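Long-range contacts in penicillin-binding protein 2 (Pbp2) (Helicobacter pylori, PDB 5LP5), which probably cross-links peptidoglycan as a penicillin-binding transpeptidase, acting with MreC in building the cell wall that sets cell shape: residues 156-161 with 235-240; 252-257 with 268-273; 47-52 with 223-228; 196-201 with 229-234; 334-339 with 371-376. All coordinates share one frame; numbering follows the deposited sequence.

Interaction 1: residues 156-161 with 235-240; sequences NALASH and LDKRLQ
L158 and A159 sit in a type II turn running from A157 to S160, and both present apolar atoms to the start of helix 237-246 and the residues just before it. The L158 side chain leaves with CG anti to the backbone N (chi1 -174°), which carries its two methyls across the helix. CD1 meets CB of Q240 at 3.8 Å in an oblique crossing, while CD2 reaches CG of K237 at 4.1 Å, the two chains crossing at about a right angle. The methyl of A159 points at the helix start, with its CB 4.0 Å from CD1 of L235 and 3.8 Å from NE2 of Q240. Q240 gets there by bending at chi2 (-93°), so that its amide end comes round to the alanine; its OE1 accepts from A267 N on strand 264-270. At the head of the helix, D236 is the N-cap. Its OD1 takes R238 N from above the carboxylate plane at 2.9 Å, and on its syn lone pair it also takes R238 NE, which lies 3.1 Å from OD1. A salt bridge between R238 NH2 and D236 OD2 adds to this grip, and Y587 OH also bonds OD2. No hydrogen bond crosses between the two segments: they are joined by buried van der Waals contact, mostly between carbon atoms, with the Q240 amide laid against A159 without bonding it.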
# COMPACT_ATOMS: atom_id res chain seq x y z
N ASN A 156 -5.46 11.43 7.23
CA ASN A 156 -6.66 11.07 7.97
C ASN A 156 -7.98 11.62 7.42
O ASN A 156 -8.55 11.01 6.51
CB ASN A 156 -6.49 11.40 9.45
CG ASN A 156 -5.49 10.48 10.10
OD1 ASN A 156 -5.73 9.29 10.29
ND2 ASN A 156 -4.33 11.01 10.39
N ALA A 157 -8.46 12.73 7.98
CA ALA A 157 -9.77 13.28 7.61
C ALA A 157 -9.66 14.45 6.63
O ALA A 157 -10.65 15.12 6.34
CB ALA A 157 -10.55 13.71 8.84
N LEU A 158 -8.46 14.67 6.11
CA LEU A 158 -8.28 15.69 5.10
C LEU A 158 -8.96 15.23 3.83
O LEU A 158 -8.66 14.17 3.32
CB LEU A 158 -6.80 15.94 4.84
CG LEU A 158 -6.56 17.11 3.90
CD1 LEU A 158 -6.88 18.42 4.60
CD2 LEU A 158 -5.12 17.09 3.41
N ALA A 159 -9.90 16.05 3.34
CA ALA A 159 -10.56 15.82 2.05
C ALA A 159 -11.26 14.48 2.01
O ALA A 159 -11.44 13.89 0.96
CB ALA A 159 -9.55 15.91 0.90
N SER A 160 -11.66 14.02 3.19
CA SER A 160 -12.30 12.73 3.30
C SER A 160 -13.49 12.58 2.35
O SER A 160 -13.78 11.46 1.89
CB SER A 160 -12.73 12.47 4.75
OG SER A 160 -13.87 13.23 5.14
N HIS A 161 -14.17 13.67 2.04
CA HIS A 161 -15.35 13.61 1.18
C HIS A 161 -14.98 13.67 -0.30
O HIS A 161 -15.82 13.47 -1.15
CB HIS A 161 -16.38 14.69 1.55
CG HIS A 161 -17.16 14.38 2.80
ND1 HIS A 161 -16.86 14.95 4.01
CD2 HIS A 161 -18.22 13.56 3.02
CE1 HIS A 161 -17.70 14.51 4.93
NE2 HIS A 161 -18.53 13.66 4.35
N LEU A 235 -6.31 19.00 -6.18
CA LEU A 235 -6.24 19.61 -4.85
C LEU A 235 -4.84 20.11 -4.51
O LEU A 235 -3.86 19.55 -4.96
CB LEU A 235 -6.65 18.59 -3.79
CG LEU A 235 -8.08 18.06 -3.78
CD1 LEU A 235 -8.18 17.05 -2.64
CD2 LEU A 235 -9.08 19.17 -3.59
N ASP A 236 -4.75 21.15 -3.70
CA ASP A 236 -3.50 21.53 -3.06
C ASP A 236 -3.63 21.29 -1.58
O ASP A 236 -4.46 21.88 -0.92
CB ASP A 236 -3.18 23.00 -3.32
CG ASP A 236 -1.80 23.42 -2.76
OD1 ASP A 236 -1.32 22.80 -1.77
OD2 ASP A 236 -1.21 24.40 -3.29
N LYS A 237 -2.79 20.43 -1.05
CA LYS A 237 -2.85 20.00 0.35
C LYS A 237 -2.76 21.17 1.35
O LYS A 237 -3.36 21.12 2.42
CB LYS A 237 -1.72 18.99 0.61
CG LYS A 237 -1.58 18.54 2.04
CD LYS A 237 -0.32 17.71 2.21
CE LYS A 237 -0.09 17.44 3.69
NZ LYS A 237 0.91 16.37 3.97
N ARG A 238 -2.03 22.21 1.00
CA ARG A 238 -1.91 23.37 1.88
C ARG A 238 -3.23 24.12 1.93
O ARG A 238 -3.74 24.44 3.00
CB ARG A 238 -0.79 24.28 1.42
CG ARG A 238 0.60 23.66 1.55
CD ARG A 238 1.63 24.36 0.66
NE ARG A 238 1.29 24.21 -0.75
CZ ARG A 238 1.90 24.84 -1.75
NH1 ARG A 238 2.90 25.67 -1.51
NH2 ARG A 238 1.50 24.65 -2.99
N LEU A 239 -3.78 24.39 0.75
CA LEU A 239 -5.05 25.09 0.64
C LEU A 239 -6.20 24.38 1.36
O LEU A 239 -7.05 25.04 1.93
CB LEU A 239 -5.42 25.29 -0.83
CG LEU A 239 -4.54 26.25 -1.63
CD1 LEU A 239 -5.05 26.32 -3.07
CD2 LEU A 239 -4.51 27.64 -1.02
N GLN A 240 -6.22 23.04 1.33
CA GLN A 240 -7.24 22.27 2.05
C GLN A 240 -7.05 22.34 3.56
O GLN A 240 -8.02 22.37 4.31
CB GLN A 240 -7.27 20.80 1.63
CG GLN A 240 -8.23 20.50 0.47
CD GLN A 240 -9.63 20.05 0.88
OE1 GLN A 240 -10.54 20.17 0.08
NE2 GLN A 240 -9.80 19.51 2.08

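Interaction 2: residues 252-257 with 268-273; sequences GAILVM and GSYPEY
Y270 is the side chain to follow here, in the antiparallel hairpin of strands 252-258 and 264-270, whose short segments run at 172° to each other. Its backbone closes a hydrogen-bonded pair with G252: Y270 N gives to G252 O at 2.9 Å, and G252 N gives to Y270 O at 3.1 Å on a lone pair of that carbonyl. CG stands anti to the carbonyl carbon (chi1 -55°), which lays the ring back along its own strand, over G268, with one edge toward strand 252-258. CB lies 4.0 Å from G252 O, and CD2 passes 3.8 Å from the same oxygen. Further out, CE2 touches CG2 of I254 at 3.8 Å, the isoleucine branch coming to the ring edge, near its plane. The hydroxyl at the tip hydrogen-bonds D244 of helix 237-246 and lies close to CA of G268, a residue with no side chain in the way. G268 forms the second hydrogen-bonded pair, with I254: G268 N meets I254 O at 2.9 Å, and I254 N meets G268 O at 3.1 Å. Between the two pairs, A253 faces S269 in a non-hydrogen-bonded pair. Past Y270 the strand ends in a cis peptide before P271, and E272 folds back so that OE2 accepts from S269 N. Strand 264-270 is the edge of the five-stranded sheet within this chain, and strand 252-258 is bonded on its other side to 556-562. F247 stacks on the Y270 ring, whereas helix 441-453 packs against L255 on the other face.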
# COMPACT_ATOMS: atom_id res chain seq x y z
N GLY A 252 -20.60 23.06 7.04
CA GLY A 252 -20.85 23.68 5.75
C GLY A 252 -19.93 23.10 4.70
O GLY A 252 -19.63 21.91 4.73
N ALA A 253 -19.50 23.94 3.77
CA ALA A 253 -18.69 23.50 2.65
C ALA A 253 -17.97 24.65 1.97
O ALA A 253 -18.48 25.78 1.95
CB ALA A 253 -19.56 22.78 1.63
N ILE A 254 -16.79 24.35 1.42
CA ILE A 254 -15.97 25.36 0.76
C ILE A 254 -15.24 24.85 -0.49
O ILE A 254 -14.76 23.72 -0.53
CB ILE A 254 -14.97 25.99 1.73
CG1 ILE A 254 -14.17 27.08 1.01
CG2 ILE A 254 -14.05 24.94 2.33
CD1 ILE A 254 -13.48 28.00 1.98
N LEU A 255 -15.17 25.70 -1.51
CA LEU A 255 -14.71 25.29 -2.83
C LEU A 255 -13.88 26.36 -3.46
O LEU A 255 -14.27 27.51 -3.48
CB LEU A 255 -15.90 25.05 -3.76
CG LEU A 255 -16.75 23.80 -3.53
CD1 LEU A 255 -18.06 23.92 -4.29
CD2 LEU A 255 -15.96 22.58 -3.98
N VAL A 256 -12.72 25.97 -3.96
CA VAL A 256 -11.89 26.85 -4.77
C VAL A 256 -11.75 26.20 -6.13
O VAL A 256 -11.54 24.99 -6.20
CB VAL A 256 -10.49 27.05 -4.16
CG1 VAL A 256 -9.62 27.86 -5.10
CG2 VAL A 256 -10.59 27.75 -2.82
N MET A 257 -11.86 27.00 -7.19
CA MET A 257 -11.79 26.44 -8.53
C MET A 257 -11.11 27.32 -9.56
O MET A 257 -11.44 28.48 -9.72
CB MET A 257 -13.19 26.13 -9.03
CG MET A 257 -13.20 25.50 -10.42
SD MET A 257 -14.83 25.13 -11.07
CE MET A 257 -15.53 26.75 -11.31
N GLY A 268 -14.02 21.19 0.67
CA GLY A 268 -14.25 20.79 2.04
C GLY A 268 -15.71 20.58 2.33
O GLY A 268 -16.55 21.33 1.86
N SER A 269 -16.00 19.55 3.12
CA SER A 269 -17.35 19.33 3.64
C SER A 269 -17.26 19.04 5.12
O SER A 269 -16.56 18.13 5.52
CB SER A 269 -18.06 18.17 2.93
OG SER A 269 -19.23 17.77 3.65
N TYR A 270 -18.00 19.80 5.93
CA TYR A 270 -17.74 19.83 7.37
C TYR A 270 -18.95 19.54 8.22
O TYR A 270 -19.97 20.24 8.13
CB TYR A 270 -17.12 21.16 7.77
CG TYR A 270 -15.89 21.43 6.96
CD1 TYR A 270 -14.66 20.91 7.34
CD2 TYR A 270 -15.96 22.16 5.77
CE1 TYR A 270 -13.52 21.13 6.57
CE2 TYR A 270 -14.83 22.38 4.99
CZ TYR A 270 -13.62 21.86 5.40
OH TYR A 270 -12.49 22.07 4.68
N PRO A 271 -18.85 18.51 9.07
CA PRO A 271 -17.65 17.74 9.38
C PRO A 271 -17.13 16.80 8.31
O PRO A 271 -17.91 16.14 7.65
CB PRO A 271 -18.08 16.87 10.58
CG PRO A 271 -19.39 17.37 11.02
CD PRO A 271 -20.00 18.06 9.86
N GLU A 272 -15.81 16.74 8.16
CA GLU A 272 -15.13 15.62 7.48
C GLU A 272 -15.07 14.43 8.47
O GLU A 272 -15.44 14.59 9.64
CB GLU A 272 -13.70 16.03 7.04
CG GLU A 272 -13.58 17.26 6.13
CD GLU A 272 -13.71 16.94 4.65
OE1 GLU A 272 -14.07 15.79 4.33
OE2 GLU A 272 -13.47 17.84 3.81
N TYR A 273 -14.61 13.26 8.02
CA TYR A 273 -14.40 12.09 8.89
C TYR A 273 -13.11 11.37 8.52
O TYR A 273 -12.58 11.57 7.44
CB TYR A 273 -15.59 11.12 8.83
CG TYR A 273 -15.84 10.48 7.48
CD1 TYR A 273 -15.37 9.21 7.19
CD2 TYR A 273 -16.54 11.16 6.49
CE1 TYR A 273 -15.58 8.62 5.94
CE2 TYR A 273 -16.76 10.58 5.25
CZ TYR A 273 -16.28 9.31 4.98
OH TYR A 273 -16.48 8.76 3.73

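Interaction 3: residues 47-52 with 223-228; sequences EFLVPT and VLPSTN
The two segments run side by side in the same direction, both extended and with no hydrogen bond between them. Residues 47-49 finish strand 43-49, and V223 finishes strand 216-223; these are the outer strands of a three-stranded antiparallel sheet whose middle strand, 204-210, separates them. Beyond its end the chains close up, so that P51 and P225 have the nearest pair of CA atoms, 6.3 Å apart. Both prolines have backbone angles of the polyproline II kind, which keeps the two chains stretched past each other. L49 carries the sheet end of the contact. With CG anti to the carbonyl carbon (chi1 -53°), it drops CD1 onto V223 O at 3.6 Å, and the same methyl lies 4.2 Å from CD of P225. The ring of P225 wedges between leucine and proline: its CB is 3.6 Å from L49 O and 4.1 Å from CD of P51. The two proline rings slide past each other in opposite directions, and the P51 ring goes on to place its CB 3.7 Å from S226 O. S226 itself turns its hydroxyl elsewhere, hydrogen-bonding N229 OD1 and K202 N. Y220 of the MreC chain packs on L49, P225 and T52, so this small apolar patch forms part of the interface between the two proteins. The arrangement belongs to the N-terminal part of a class B penicillin-binding protein, where paired extended chains lead between a small sheet and the body of the molecule and, in this complex, border bound MreC.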
# COMPACT_ATOMS: atom_id res chain seq x y z
N GLU A 47 -1.02 -18.86 -11.86
CA GLU A 47 -0.70 -17.97 -10.76
C GLU A 47 -0.99 -16.56 -11.19
O GLU A 47 -0.39 -16.08 -12.16
CB GLU A 47 0.76 -18.11 -10.37
CG GLU A 47 1.12 -17.51 -9.02
CD GLU A 47 2.22 -18.29 -8.32
OE1 GLU A 47 3.02 -18.98 -9.02
OE2 GLU A 47 2.29 -18.24 -7.07
N PHE A 48 -1.91 -15.90 -10.51
CA PHE A 48 -2.27 -14.54 -10.88
C PHE A 48 -1.26 -13.53 -10.35
O PHE A 48 -0.68 -13.72 -9.28
CB PHE A 48 -3.66 -14.18 -10.37
CG PHE A 48 -4.76 -14.95 -11.02
CD1 PHE A 48 -5.19 -14.63 -12.29
CD2 PHE A 48 -5.37 -15.99 -10.35
CE1 PHE A 48 -6.19 -15.34 -12.89
CE2 PHE A 48 -6.39 -16.70 -10.94
CZ PHE A 48 -6.80 -16.38 -12.22
N LEU A 49 -1.07 -12.46 -11.10
CA LEU A 49 -0.13 -11.41 -10.74
C LEU A 49 -0.97 -10.17 -10.52
O LEU A 49 -1.45 -9.56 -11.48
CB LEU A 49 0.88 -11.16 -11.86
CG LEU A 49 1.67 -12.36 -12.40
CD1 LEU A 49 2.11 -12.07 -13.83
CD2 LEU A 49 2.86 -12.71 -11.51
N VAL A 50 -1.17 -9.82 -9.25
CA VAL A 50 -2.17 -8.84 -8.85
C VAL A 50 -1.51 -7.52 -8.48
O VAL A 50 -0.85 -7.45 -7.46
CB VAL A 50 -2.96 -9.33 -7.61
CG1 VAL A 50 -4.12 -8.39 -7.32
CG2 VAL A 50 -3.43 -10.77 -7.77
N PRO A 51 -1.74 -6.46 -9.26
CA PRO A 51 -0.99 -5.23 -9.00
C PRO A 51 -1.45 -4.50 -7.77
O PRO A 51 -2.59 -4.63 -7.38
CB PRO A 51 -1.25 -4.39 -10.25
CG PRO A 51 -2.58 -4.86 -10.75
CD PRO A 51 -2.69 -6.31 -10.37
N THR A 52 -0.55 -3.74 -7.16
CA THR A 52 -0.83 -3.01 -5.92
C THR A 52 -1.72 -1.84 -6.26
O THR A 52 -1.53 -1.20 -7.30
CB THR A 52 0.49 -2.53 -5.24
OG1 THR A 52 0.25 -2.13 -3.88
CG2 THR A 52 1.14 -1.37 -6.01
N VAL A 223 1.31 -13.15 -19.01
CA VAL A 223 0.66 -11.91 -19.34
C VAL A 223 0.95 -10.98 -18.18
O VAL A 223 0.64 -11.30 -17.04
CB VAL A 223 -0.86 -12.11 -19.49
CG1 VAL A 223 -1.58 -10.78 -19.58
CG2 VAL A 223 -1.16 -12.97 -20.72
N LEU A 224 1.54 -9.83 -18.44
CA LEU A 224 1.89 -8.90 -17.34
C LEU A 224 0.73 -8.05 -16.83
O LEU A 224 -0.20 -7.74 -17.58
CB LEU A 224 3.02 -7.97 -17.78
CG LEU A 224 4.37 -8.59 -18.05
CD1 LEU A 224 5.26 -7.46 -18.54
CD2 LEU A 224 4.95 -9.23 -16.80
N PRO A 225 0.78 -7.65 -15.56
CA PRO A 225 -0.25 -6.78 -15.01
C PRO A 225 0.03 -5.35 -15.37
O PRO A 225 1.16 -5.01 -15.68
CB PRO A 225 -0.10 -6.96 -13.52
CG PRO A 225 1.36 -7.22 -13.35
CD PRO A 225 1.83 -7.96 -14.56
N SER A 226 -1.00 -4.51 -15.34
CA SER A 226 -0.83 -3.08 -15.56
C SER A 226 0.06 -2.52 -14.45
O SER A 226 0.23 -3.13 -13.39
CB SER A 226 -2.18 -2.36 -15.59
OG SER A 226 -2.70 -2.16 -14.29
N THR A 227 0.65 -1.36 -14.70
CA THR A 227 1.62 -0.81 -13.77
C THR A 227 1.30 0.63 -13.37
O THR A 227 1.13 0.91 -12.19
CB THR A 227 3.05 -0.93 -14.33
OG1 THR A 227 3.00 -0.91 -15.76
CG2 THR A 227 3.72 -2.24 -13.86
N ASN A 228 1.21 1.55 -14.33
CA ASN A 228 0.87 2.95 -14.00
C ASN A 228 -0.60 3.06 -13.61
O ASN A 228 -1.46 3.39 -14.44
CB ASN A 228 1.25 3.93 -15.13
CG ASN A 228 2.75 4.27 -15.15
OD1 ASN A 228 3.41 4.31 -14.11
ND2 ASN A 228 3.27 4.53 -16.34

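Interaction 4: residues 196-201 with 229-234; sequences NKLLQG and NHLQLS
N229 lies across the C-terminal end of helix 196-200, its CB 3.7 Å from L198 O and equally 3.7 Å from L199 O. CG stands anti to the carbonyl carbon (chi1 -62°), so the amide extends over G201, and OD1 comes to 3.5 Å from CA of that glycine. These are packing distances: OD1 accepts its hydrogen bond from S226 OG, and no hydrogen bond joins the two segments. G201 ends the helix with a positive phi of 77°, and its N returns to K197 O at 3.2 Å. Strand 231-232, which follows N229, pairs in parallel with strand 56-57 through backbone bonds of L231 to N55 and T57, so the short helix is pressed against the edge of a mixed sheet in the N-terminal half of the protein. Here leucine contacts take over. L198, with CG anti to the backbone N (chi1 175°), brings CD2 to 3.6 Å from CD1 of L231. L199 points its CB away from the strand, yet its CD2 swings round to 3.9 Å from CB of L231 and 3.8 Å from N229 O. Each of the two leucines crosses L231 at about a right angle, and I191 of helix 190-194 also touches L231.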
# COMPACT_ATOMS: atom_id res chain seq x y z
N ASN A 196 -12.22 3.58 -9.58
CA ASN A 196 -11.83 2.25 -9.07
C ASN A 196 -11.08 1.44 -10.10
O ASN A 196 -10.01 0.91 -9.82
CB ASN A 196 -13.04 1.45 -8.66
CG ASN A 196 -12.65 0.24 -7.82
OD1 ASN A 196 -12.22 0.40 -6.69
ND2 ASN A 196 -12.79 -0.96 -8.37
N LYS A 197 -11.65 1.35 -11.30
CA LYS A 197 -11.03 0.60 -12.38
C LYS A 197 -9.60 1.03 -12.63
O LYS A 197 -8.72 0.18 -12.74
CB LYS A 197 -11.82 0.77 -13.67
CG LYS A 197 -13.13 0.03 -13.65
CD LYS A 197 -13.63 -0.22 -15.07
CE LYS A 197 -15.04 -0.80 -15.06
NZ LYS A 197 -16.03 0.16 -14.47
N LEU A 198 -9.37 2.33 -12.71
CA LEU A 198 -8.02 2.87 -12.88
C LEU A 198 -7.11 2.45 -11.73
O LEU A 198 -6.08 1.82 -11.94
CB LEU A 198 -8.06 4.40 -12.98
CG LEU A 198 -6.72 5.13 -13.05
CD1 LEU A 198 -6.03 4.79 -14.35
CD2 LEU A 198 -6.86 6.64 -12.93
N LEU A 199 -7.52 2.80 -10.51
CA LEU A 199 -6.68 2.61 -9.31
C LEU A 199 -6.32 1.15 -9.06
O LEU A 199 -5.21 0.82 -8.62
CB LEU A 199 -7.39 3.20 -8.09
CG LEU A 199 -7.42 4.74 -8.11
CD1 LEU A 199 -8.48 5.28 -7.15
CD2 LEU A 199 -6.04 5.30 -7.77
N GLN A 200 -7.28 0.28 -9.37
CA GLN A 200 -7.12 -1.14 -9.15
C GLN A 200 -6.18 -1.76 -10.16
O GLN A 200 -5.41 -2.66 -9.84
CB GLN A 200 -8.48 -1.84 -9.25
CG GLN A 200 -8.43 -3.29 -8.82
CD GLN A 200 -9.73 -3.74 -8.24
OE1 GLN A 200 -10.73 -3.87 -8.95
NE2 GLN A 200 -9.74 -3.97 -6.92
N GLY A 201 -6.25 -1.29 -11.39
CA GLY A 201 -5.44 -1.87 -12.46
C GLY A 201 -5.95 -3.19 -12.97
O GLY A 201 -7.02 -3.64 -12.59
N ASN A 229 -0.87 2.75 -12.35
CA ASN A 229 -2.22 2.78 -11.79
C ASN A 229 -2.45 4.00 -10.89
O ASN A 229 -3.54 4.17 -10.37
CB ASN A 229 -2.47 1.50 -10.99
CG ASN A 229 -2.40 0.24 -11.87
OD1 ASN A 229 -2.75 0.25 -13.06
ND2 ASN A 229 -1.95 -0.85 -11.27
N HIS A 230 -1.44 4.85 -10.75
CA HIS A 230 -1.52 6.05 -9.88
C HIS A 230 -2.47 7.09 -10.44
O HIS A 230 -2.80 7.08 -11.63
CB HIS A 230 -0.14 6.70 -9.75
CG HIS A 230 0.31 7.34 -11.03
ND1 HIS A 230 0.85 6.61 -12.07
CD2 HIS A 230 0.24 8.62 -11.46
CE1 HIS A 230 1.13 7.42 -13.07
NE2 HIS A 230 0.77 8.65 -12.73
N LEU A 231 -2.89 8.01 -9.59
CA LEU A 231 -3.85 9.06 -9.97
C LEU A 231 -3.52 10.38 -9.29
O LEU A 231 -3.38 10.46 -8.07
CB LEU A 231 -5.28 8.65 -9.63
CG LEU A 231 -6.42 9.63 -9.93
CD1 LEU A 231 -6.53 9.93 -11.41
CD2 LEU A 231 -7.74 9.06 -9.42
N GLN A 232 -3.42 11.42 -10.10
CA GLN A 232 -3.12 12.75 -9.60
C GLN A 232 -4.36 13.66 -9.60
O GLN A 232 -5.04 13.80 -10.63
CB GLN A 232 -2.01 13.38 -10.43
CG GLN A 232 -1.27 14.46 -9.69
CD GLN A 232 -0.41 15.32 -10.58
OE1 GLN A 232 -0.42 15.21 -11.82
NE2 GLN A 232 0.36 16.21 -9.93
N LEU A 233 -4.63 14.27 -8.44
CA LEU A 233 -5.75 15.19 -8.25
C LEU A 233 -5.27 16.63 -8.19
O LEU A 233 -4.12 16.90 -7.83
CB LEU A 233 -6.49 14.90 -6.94
CG LEU A 233 -6.97 13.48 -6.69
CD1 LEU A 233 -7.79 13.42 -5.43
CD2 LEU A 233 -7.79 12.98 -7.86
N SER A 234 -6.18 17.54 -8.51
CA SER A 234 -5.88 18.96 -8.58
C SER A 234 -5.85 19.66 -7.23
O SER A 234 -5.40 20.80 -7.15
CB SER A 234 -6.89 19.65 -9.48
OG SER A 234 -8.22 19.34 -9.07

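Interaction 5: residues 334-339 with 371-376; sequences PTPPFI and FYKFGL
Helix 369-377 of the transpeptidase fold carries K373 and Y372 up against the 334-339 segment, which leads into the small two-stranded sheet of 338-340 and 345-347. The K373 chain, extended beyond CG, brings NZ to P334 O, a hydrogen bond of 2.6 Å that lies in the carbonyl plane with a C=O...N angle of 147°. The lysine crosses the P334 ring at about a right angle, NZ passing 3.8 Å from its CG. CE of K373 lies 4.2 Å from CG2 of I339. That isoleucine points at the helix and holds CG1 in the crowded position between backbone N and carbonyl carbon (chi1 58°), which sends CD1 onto CB of Y372 at 3.7 Å. Y372 continues past it to hydrogen-bond R347 O through its hydroxyl, so the same helix turn holds both strands of the small sheet. On another side F371 packs on K314, which fits an SxxK motif. The layout is consistent with the penicilloyl-serine transferase fold, in which a helical region, including the helix headed by the active-site serine, packs beside the five-stranded sheet; this contact ties the peripheral 334-339 segment, with a strand at each end, to one of those helices.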
# COMPACT_ATOMS: atom_id res chain seq x y z
N PRO A 334 -37.92 53.18 -7.78
CA PRO A 334 -38.01 53.38 -6.33
C PRO A 334 -38.09 52.07 -5.51
O PRO A 334 -38.83 51.16 -5.85
CB PRO A 334 -39.29 54.22 -6.15
CG PRO A 334 -40.05 54.08 -7.42
CD PRO A 334 -39.06 53.77 -8.51
N THR A 335 -37.31 52.00 -4.44
CA THR A 335 -37.16 50.78 -3.65
C THR A 335 -37.50 51.01 -2.18
O THR A 335 -36.61 51.26 -1.36
CB THR A 335 -35.73 50.23 -3.78
OG1 THR A 335 -35.46 49.93 -5.15
CG2 THR A 335 -35.54 48.94 -2.97
N PRO A 336 -38.79 50.93 -1.85
CA PRO A 336 -39.26 51.06 -0.47
C PRO A 336 -39.00 49.81 0.37
O PRO A 336 -38.55 48.79 -0.17
CB PRO A 336 -40.76 51.29 -0.63
CG PRO A 336 -41.10 50.64 -1.93
CD PRO A 336 -39.90 50.82 -2.80
N PRO A 337 -39.30 49.88 1.68
CA PRO A 337 -39.13 48.74 2.60
C PRO A 337 -39.89 47.49 2.18
O PRO A 337 -39.51 46.39 2.55
CB PRO A 337 -39.68 49.28 3.93
CG PRO A 337 -39.47 50.74 3.85
CD PRO A 337 -39.70 51.10 2.41
N PHE A 338 -40.97 47.64 1.42
CA PHE A 338 -41.77 46.51 0.98
C PHE A 338 -42.61 46.91 -0.23
O PHE A 338 -42.58 48.06 -0.65
CB PHE A 338 -42.67 46.01 2.12
CG PHE A 338 -43.68 47.03 2.61
CD1 PHE A 338 -44.93 47.14 2.00
CD2 PHE A 338 -43.39 47.87 3.69
CE1 PHE A 338 -45.85 48.08 2.45
CE2 PHE A 338 -44.30 48.80 4.14
CZ PHE A 338 -45.54 48.91 3.52
N ILE A 339 -43.35 45.95 -0.78
CA ILE A 339 -44.42 46.25 -1.75
C ILE A 339 -45.66 45.44 -1.40
O ILE A 339 -45.59 44.45 -0.67
CB ILE A 339 -44.02 45.97 -3.21
CG1 ILE A 339 -43.60 44.51 -3.41
CG2 ILE A 339 -42.88 46.87 -3.64
CD1 ILE A 339 -43.48 44.11 -4.86
N PHE A 371 -36.11 43.18 -7.63
CA PHE A 371 -36.39 41.87 -8.21
C PHE A 371 -37.84 41.50 -8.01
O PHE A 371 -38.44 40.87 -8.87
CB PHE A 371 -35.46 40.79 -7.63
CG PHE A 371 -34.00 41.07 -7.88
CD1 PHE A 371 -33.43 40.77 -9.11
CD2 PHE A 371 -33.21 41.65 -6.91
CE1 PHE A 371 -32.10 41.04 -9.36
CE2 PHE A 371 -31.89 41.92 -7.16
CZ PHE A 371 -31.33 41.63 -8.38
N TYR A 372 -38.43 41.90 -6.89
CA TYR A 372 -39.87 41.75 -6.71
C TYR A 372 -40.64 42.45 -7.84
O TYR A 372 -41.56 41.88 -8.44
CB TYR A 372 -40.33 42.30 -5.36
CG TYR A 372 -39.94 41.49 -4.13
CD1 TYR A 372 -39.91 40.09 -4.15
CD2 TYR A 372 -39.64 42.13 -2.92
CE1 TYR A 372 -39.56 39.37 -3.02
CE2 TYR A 372 -39.30 41.41 -1.79
CZ TYR A 372 -39.26 40.03 -1.85
OH TYR A 372 -38.91 39.31 -0.73
N LYS A 373 -40.26 43.69 -8.14
CA LYS A 373 -41.00 44.51 -9.10
C LYS A 373 -40.92 43.98 -10.53
O LYS A 373 -41.95 43.79 -11.18
CB LYS A 373 -40.54 45.96 -9.05
CG LYS A 373 -41.26 46.76 -7.99
CD LYS A 373 -40.84 48.22 -8.04
CE LYS A 373 -41.50 49.05 -6.95
NZ LYS A 373 -41.04 50.47 -6.98
N PHE A 374 -39.71 43.74 -11.02
CA PHE A 374 -39.55 43.23 -12.39
C PHE A 374 -40.01 41.77 -12.49
O PHE A 374 -40.33 41.29 -13.58
CB PHE A 374 -38.12 43.40 -12.90
CG PHE A 374 -37.76 44.83 -13.23
CD1 PHE A 374 -38.19 45.43 -14.42
CD2 PHE A 374 -37.00 45.60 -12.35
CE1 PHE A 374 -37.87 46.75 -14.71
CE2 PHE A 374 -36.66 46.92 -12.64
CZ PHE A 374 -37.10 47.50 -13.82
N GLY A 375 -40.04 41.09 -11.34
CA GLY A 375 -40.53 39.72 -11.25
C GLY A 375 -42.01 39.62 -11.58
O GLY A 375 -42.47 38.60 -12.09
N LEU A 376 -42.74 40.70 -11.27
CA LEU A 376 -44.15 40.82 -11.66
C LEU A 376 -44.33 40.77 -13.19
O LEU A 376 -45.32 40.22 -13.70
CB LEU A 376 -44.75 42.13 -11.12
CG LEU A 376 -44.86 42.25 -9.61
CD1 LEU A 376 -45.12 43.69 -9.19
CD2 LEU A 376 -45.94 41.33 -9.07

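Overall arrangement
Interactions 1 and 2 form the buried centre, about 9 Å apart between centres and in direct touch: E272 of interaction 2 reaches S160 and H161 of interaction 1, and helix 237-246 leads on into strand 252-258. Interaction 2 alone is built on backbone pairing; interaction 1 is side-chain packing. Residues 229-240 run unbroken from interaction 4 into interaction 1. P51 and S226 of interaction 3 meet Q200, G201 and N229 of interaction 4, S226 hydrogen-bonding N229, though neither contact is itself hydrogen-bonded; the first is a surface patch beside MreC, the second partly buried leucine packing. Interaction 5, another surface contact about 67 Å from interaction 3 between centres, rests on a lysine-to-carbonyl bond.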